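PDB 4GXW: adenosine deaminase, which binds a zinc ion and probably catalyses the hydrolytic deamination of a purine such as adenine or adenosine. Local coordinates for residues Leu34-Leu39 and Asp301-His306; Ala106-Arg111 and Lys307-Glu312. All coordinates share one frame; numbering follows the deposited sequence.

Contact 1 of 2, residues Leu34-Leu39 and Asp301-His306; sequences LHCHLL and DDPTLH. With ZN (zinc ion), chain C.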
# COMPACT_ATOMS: atom_id res chain seq x y z
N LEU A 34 -1.87 4.40 2.26
CA LEU A 34 -1.03 5.04 1.25
C LEU A 34 -0.29 4.05 0.37
O LEU A 34 0.41 4.45 -0.56
CB LEU A 34 0.00 5.96 1.91
CG LEU A 34 -0.52 7.10 2.78
CD1 LEU A 34 0.64 7.90 3.35
CD2 LEU A 34 -1.44 8.00 1.96
N HIS A 35 -0.44 2.75 0.65
CA HIS A 35 0.29 1.72 -0.10
C HIS A 35 -0.60 0.50 -0.29
O HIS A 35 -0.67 -0.38 0.58
CB HIS A 35 1.59 1.34 0.63
CG HIS A 35 2.51 0.45 -0.17
ND1 HIS A 35 3.88 0.45 0.01
CD2 HIS A 35 2.26 -0.48 -1.12
CE1 HIS A 35 4.43 -0.42 -0.81
NE2 HIS A 35 3.47 -1.00 -1.52
N CYS A 36 -1.30 0.48 -1.42
CA CYS A 36 -2.20 -0.61 -1.75
C CYS A 36 -2.34 -0.71 -3.25
O CYS A 36 -2.65 0.28 -3.92
CB CYS A 36 -3.58 -0.37 -1.14
SG CYS A 36 -4.69 -1.76 -1.40
N HIS A 37 -2.12 -1.90 -3.78
CA HIS A 37 -2.29 -2.14 -5.21
C HIS A 37 -3.71 -2.61 -5.47
O HIS A 37 -4.16 -3.61 -4.90
CB HIS A 37 -1.26 -3.16 -5.73
CG HIS A 37 0.16 -2.75 -5.47
ND1 HIS A 37 0.93 -2.07 -6.39
CD2 HIS A 37 0.93 -2.88 -4.36
CE1 HIS A 37 2.11 -1.81 -5.86
NE2 HIS A 37 2.14 -2.30 -4.63
N LEU A 38 -4.40 -1.87 -6.34
CA LEU A 38 -5.76 -2.22 -6.76
C LEU A 38 -5.91 -3.70 -7.10
O LEU A 38 -6.83 -4.37 -6.63
CB LEU A 38 -6.14 -1.37 -7.98
CG LEU A 38 -7.56 -1.60 -8.50
CD1 LEU A 38 -8.60 -1.28 -7.42
CD2 LEU A 38 -7.79 -0.78 -9.76
N LEU A 39 -4.99 -4.21 -7.91
CA LEU A 39 -5.09 -5.58 -8.40
C LEU A 39 -4.69 -6.60 -7.33
O LEU A 39 -4.88 -7.81 -7.52
CB LEU A 39 -4.28 -5.76 -9.69
CG LEU A 39 -5.03 -5.47 -11.01
CD1 LEU A 39 -5.58 -4.04 -11.05
CD2 LEU A 39 -4.14 -5.75 -12.21
N ASP A 301 -0.70 -3.32 1.27
CA ASP A 301 -0.03 -3.62 -0.03
C ASP A 301 -0.94 -4.41 -0.98
O ASP A 301 -1.39 -3.88 -2.00
CB ASP A 301 1.32 -4.33 0.19
CG ASP A 301 2.35 -4.11 -0.95
OD1 ASP A 301 2.17 -3.35 -1.93
OD2 ASP A 301 3.44 -4.72 -0.83
N ASP A 302 -1.20 -5.68 -0.65
CA ASP A 302 -2.08 -6.54 -1.45
C ASP A 302 -3.02 -7.25 -0.49
O ASP A 302 -2.82 -8.43 -0.18
CB ASP A 302 -1.26 -7.57 -2.25
CG ASP A 302 -0.21 -6.93 -3.13
OD1 ASP A 302 -0.56 -6.39 -4.19
OD2 ASP A 302 0.99 -6.98 -2.76
N PRO A 303 -4.04 -6.53 0.02
CA PRO A 303 -4.80 -7.02 1.17
C PRO A 303 -5.47 -8.38 0.95
O PRO A 303 -5.46 -9.21 1.85
CB PRO A 303 -5.85 -5.92 1.41
CG PRO A 303 -5.88 -5.14 0.13
CD PRO A 303 -4.48 -5.19 -0.39
N THR A 304 -6.03 -8.63 -0.23
CA THR A 304 -6.74 -9.89 -0.40
C THR A 304 -5.81 -11.06 -0.71
O THR A 304 -6.14 -12.21 -0.43
CB THR A 304 -7.84 -9.81 -1.46
OG1 THR A 304 -7.24 -9.42 -2.71
CG2 THR A 304 -8.91 -8.81 -1.05
N LEU A 305 -4.64 -10.75 -1.27
CA LEU A 305 -3.66 -11.79 -1.60
C LEU A 305 -2.73 -12.09 -0.43
O LEU A 305 -2.29 -13.23 -0.25
CB LEU A 305 -2.85 -11.39 -2.83
CG LEU A 305 -3.68 -11.17 -4.10
CD1 LEU A 305 -2.79 -10.76 -5.27
CD2 LEU A 305 -4.47 -12.41 -4.46
N HIS A 306 -2.44 -11.08 0.38
CA HIS A 306 -1.65 -11.25 1.60
C HIS A 306 -2.51 -11.70 2.78
O HIS A 306 -1.98 -12.02 3.84
CB HIS A 306 -0.97 -9.94 2.00
CG HIS A 306 0.23 -9.59 1.16
ND1 HIS A 306 1.17 -8.67 1.58
CD2 HIS A 306 0.64 -10.02 -0.05
CE1 HIS A 306 2.10 -8.55 0.66
NE2 HIS A 306 1.81 -9.36 -0.34
ZN ZN C . 3.64 -2.37 -3.19
O HOH W 1 -6.25 -9.38 -5.80
O HOH W 2 4.97 -3.74 -2.73
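Asp301 meets His35 and His37 around a zinc ion, the HxH-plus-aspartate arrangement of the amidohydrolase superfamily. Asp301 CB lies near His35 CD2. A chi1 of -153° sets Asp301 CG anti to the backbone N, and there it lies 3.4 Å from His35 NE2, the side chain running alongside both imidazoles. Asp301 OD1 binds the zinc at 2.2 Å, while Asp301 OD2 accepts a hydrogen bond of 2.6 Å from the water that is itself a zinc ligand. A carboxylate suits this place because one oxygen can hold the metal while the other orients its water. The planes of the carboxylate and the His35 ring stand 77° apart, and both histidines reach the zinc through NE2; His216 completes the site. His35 ND1 is hydrogen-bonded to Thr263, which fixes the ring's rotation. Behind the ligands the backbones form a single bridge: His37 N donates to Asp301 O at 2.8 Å, nearly straight, and Asp301 N to His35 O. Pro303 CD packs on Cys36 SG at 3.6 Å. The 34-39 loop follows strand 31-33 and meets the chain leading into helix 303-306, with Phe116 of strand 110-117 against the His37 ring and helices 77-87 and 91-106 covering Leu39.

Contact 2 of 2, residues Ala106-Arg111 and Lys307-Glu312; sequences AAHNVR and KVNPSE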
# COMPACT_ATOMS: atom_id res chain seq x y z
N ALA A 106 -13.03 1.13 3.80
CA ALA A 106 -13.93 1.93 4.63
C ALA A 106 -14.46 1.14 5.82
O ALA A 106 -14.64 1.69 6.90
CB ALA A 106 -15.09 2.49 3.80
N ALA A 107 -14.68 -0.15 5.62
CA ALA A 107 -15.21 -1.01 6.68
C ALA A 107 -14.23 -1.10 7.85
O ALA A 107 -14.62 -1.46 8.96
CB ALA A 107 -15.52 -2.40 6.12
N HIS A 108 -12.97 -0.78 7.60
CA HIS A 108 -11.93 -0.79 8.63
C HIS A 108 -11.52 0.61 9.04
O HIS A 108 -10.43 0.81 9.57
CB HIS A 108 -10.74 -1.62 8.17
CG HIS A 108 -11.03 -3.08 8.16
ND1 HIS A 108 -10.94 -3.86 9.28
CD2 HIS A 108 -11.48 -3.90 7.17
CE1 HIS A 108 -11.29 -5.10 9.00
NE2 HIS A 108 -11.62 -5.15 7.72
N ASN A 109 -12.41 1.57 8.80
CA ASN A 109 -12.19 2.96 9.18
C ASN A 109 -11.01 3.63 8.48
O ASN A 109 -10.42 4.59 9.00
CB ASN A 109 -12.11 3.10 10.70
CG ASN A 109 -13.45 2.89 11.36
OD1 ASN A 109 -14.42 3.59 11.04
ND2 ASN A 109 -13.53 1.91 12.26
N VAL A 110 -10.68 3.15 7.29
CA VAL A 110 -9.85 3.93 6.39
C VAL A 110 -10.72 5.07 5.86
O VAL A 110 -11.78 4.83 5.26
CB VAL A 110 -9.28 3.08 5.23
CG1 VAL A 110 -8.51 3.97 4.27
CG2 VAL A 110 -8.39 1.96 5.78
N ARG A 111 -10.29 6.30 6.12
CA ARG A 111 -11.06 7.48 5.73
C ARG A 111 -10.55 8.10 4.44
O ARG A 111 -11.23 8.89 3.80
CB ARG A 111 -11.05 8.50 6.86
CG ARG A 111 -11.77 7.96 8.09
CD ARG A 111 -11.68 8.88 9.29
NE ARG A 111 -12.45 8.34 10.41
CZ ARG A 111 -12.52 8.90 11.61
NH1 ARG A 111 -11.86 10.03 11.85
NH2 ARG A 111 -13.24 8.35 12.57
N LYS A 307 -3.83 -11.71 2.59
CA LYS A 307 -4.77 -12.04 3.66
C LYS A 307 -4.59 -11.12 4.87
O LYS A 307 -4.51 -11.59 6.01
CB LYS A 307 -4.65 -13.50 4.09
CG LYS A 307 -4.90 -14.51 2.98
CD LYS A 307 -4.74 -15.94 3.51
CE LYS A 307 -4.91 -16.97 2.40
NZ LYS A 307 -4.60 -18.36 2.85
N VAL A 308 -4.53 -9.82 4.61
CA VAL A 308 -4.39 -8.84 5.68
C VAL A 308 -5.27 -7.62 5.39
O VAL A 308 -5.18 -7.03 4.31
CB VAL A 308 -2.89 -8.46 5.90
CG1 VAL A 308 -2.28 -7.81 4.64
CG2 VAL A 308 -2.71 -7.57 7.13
N ASN A 309 -6.13 -7.27 6.33
CA ASN A 309 -6.95 -6.05 6.19
C ASN A 309 -6.28 -4.90 6.97
O ASN A 309 -5.31 -5.14 7.71
CB ASN A 309 -8.41 -6.33 6.60
CG ASN A 309 -8.57 -6.64 8.07
OD1 ASN A 309 -8.02 -5.93 8.92
ND2 ASN A 309 -9.33 -7.69 8.38
N PRO A 310 -6.77 -3.65 6.82
CA PRO A 310 -6.09 -2.53 7.48
C PRO A 310 -6.02 -2.69 9.01
O PRO A 310 -4.98 -2.37 9.59
CB PRO A 310 -6.95 -1.32 7.09
CG PRO A 310 -7.47 -1.69 5.71
CD PRO A 310 -7.75 -3.18 5.82
N SER A 311 -7.08 -3.17 9.65
CA SER A 311 -7.05 -3.38 11.10
C SER A 311 -5.97 -4.38 11.51
O SER A 311 -5.33 -4.22 12.56
CB SER A 311 -8.42 -3.83 11.61
OG SER A 311 -9.40 -2.85 11.34
N GLU A 312 -5.77 -5.40 10.69
CA GLU A 312 -4.76 -6.42 10.95
C GLU A 312 -3.34 -5.91 10.72
O GLU A 312 -2.41 -6.30 11.44
CB GLU A 312 -5.03 -7.65 10.08
CG GLU A 312 -6.24 -8.48 10.51
CD GLU A 312 -6.59 -9.58 9.52
OE1 GLU A 312 -6.48 -9.34 8.30
OE2 GLU A 312 -6.96 -10.69 9.97
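His108 lays its imidazole against Asn309 and Ser311, joining the Schellman motif that ends helix 91-106 to the capping box that starts helix 310-319. The ring is gripped in two ways. At its edge, near the ring plane, His108 ND1 and Ser311 OG share a hydrogen bond of 2.8 Å in which either could be the donor. Over one face lies the Asn309 side chain: its amide is stacked on the imidazole with the planes 26° apart, Asn309 CG is 3.3 Å from His108 CE1, and CB makes a CH-pi contact. Histidine suits this place because it offers a flat surface to the amide and a ring nitrogen to the hydroxyl. Pro310 adds an apolar side, with its CB 4.0 Å from His108 CB and its CG 3.8 Å from Val110 CG2; the branched valine thus fills in beside the ring of the proline.

Behind this first shell, the two helix ends are set by their own bonds. Asn109, with positive phi, is the C-prime residue of the Schellman motif, and its N donates to Ala106 O; the turn brings His108 round with its CB directed at the 307-312 segment. Lys31 of the neighbouring strand 31-33 binds His108 O through NZ, and the His27 ring meets that of His108.

On the other side Asn309 is the N-cap. Its CG stands between the backbone N and the carbonyl carbon (chi1 67°), and the amide it carries serves the stack and the cap at once. Proline fits the first turn of the helix, where its lack of an N-H costs no helical bond. In the capping box Glu312 N donates to Asn309 OD1 at 2.9 Å, and Glu312 OE1 takes Asn309 N on its anti lone pair.

Overall arrangement
Contacts 1 and 2 lie with their centres about 11 Å apart and share one continuous piece of chain. Residues 301-306 run straight on into 307-312, so the zinc ligand Asp301, the short helix 303-306 and the start of helix 310-319 follow one another. Across that junction Pro303 O and Val308 N are 3.0 Å apart, a probable hydrogen bond. On the partner side, strands 31-33 and 110-117 are parallel neighbours in the sheet: 34-39 follows the first and 106-111 leads into the second. Contact 1 supplies three of the four protein ligands of the zinc, whereas contact 2 joins two helix ends away from the metal, the Pro310 side chain being about 11 Å from those of Asp301 and His35.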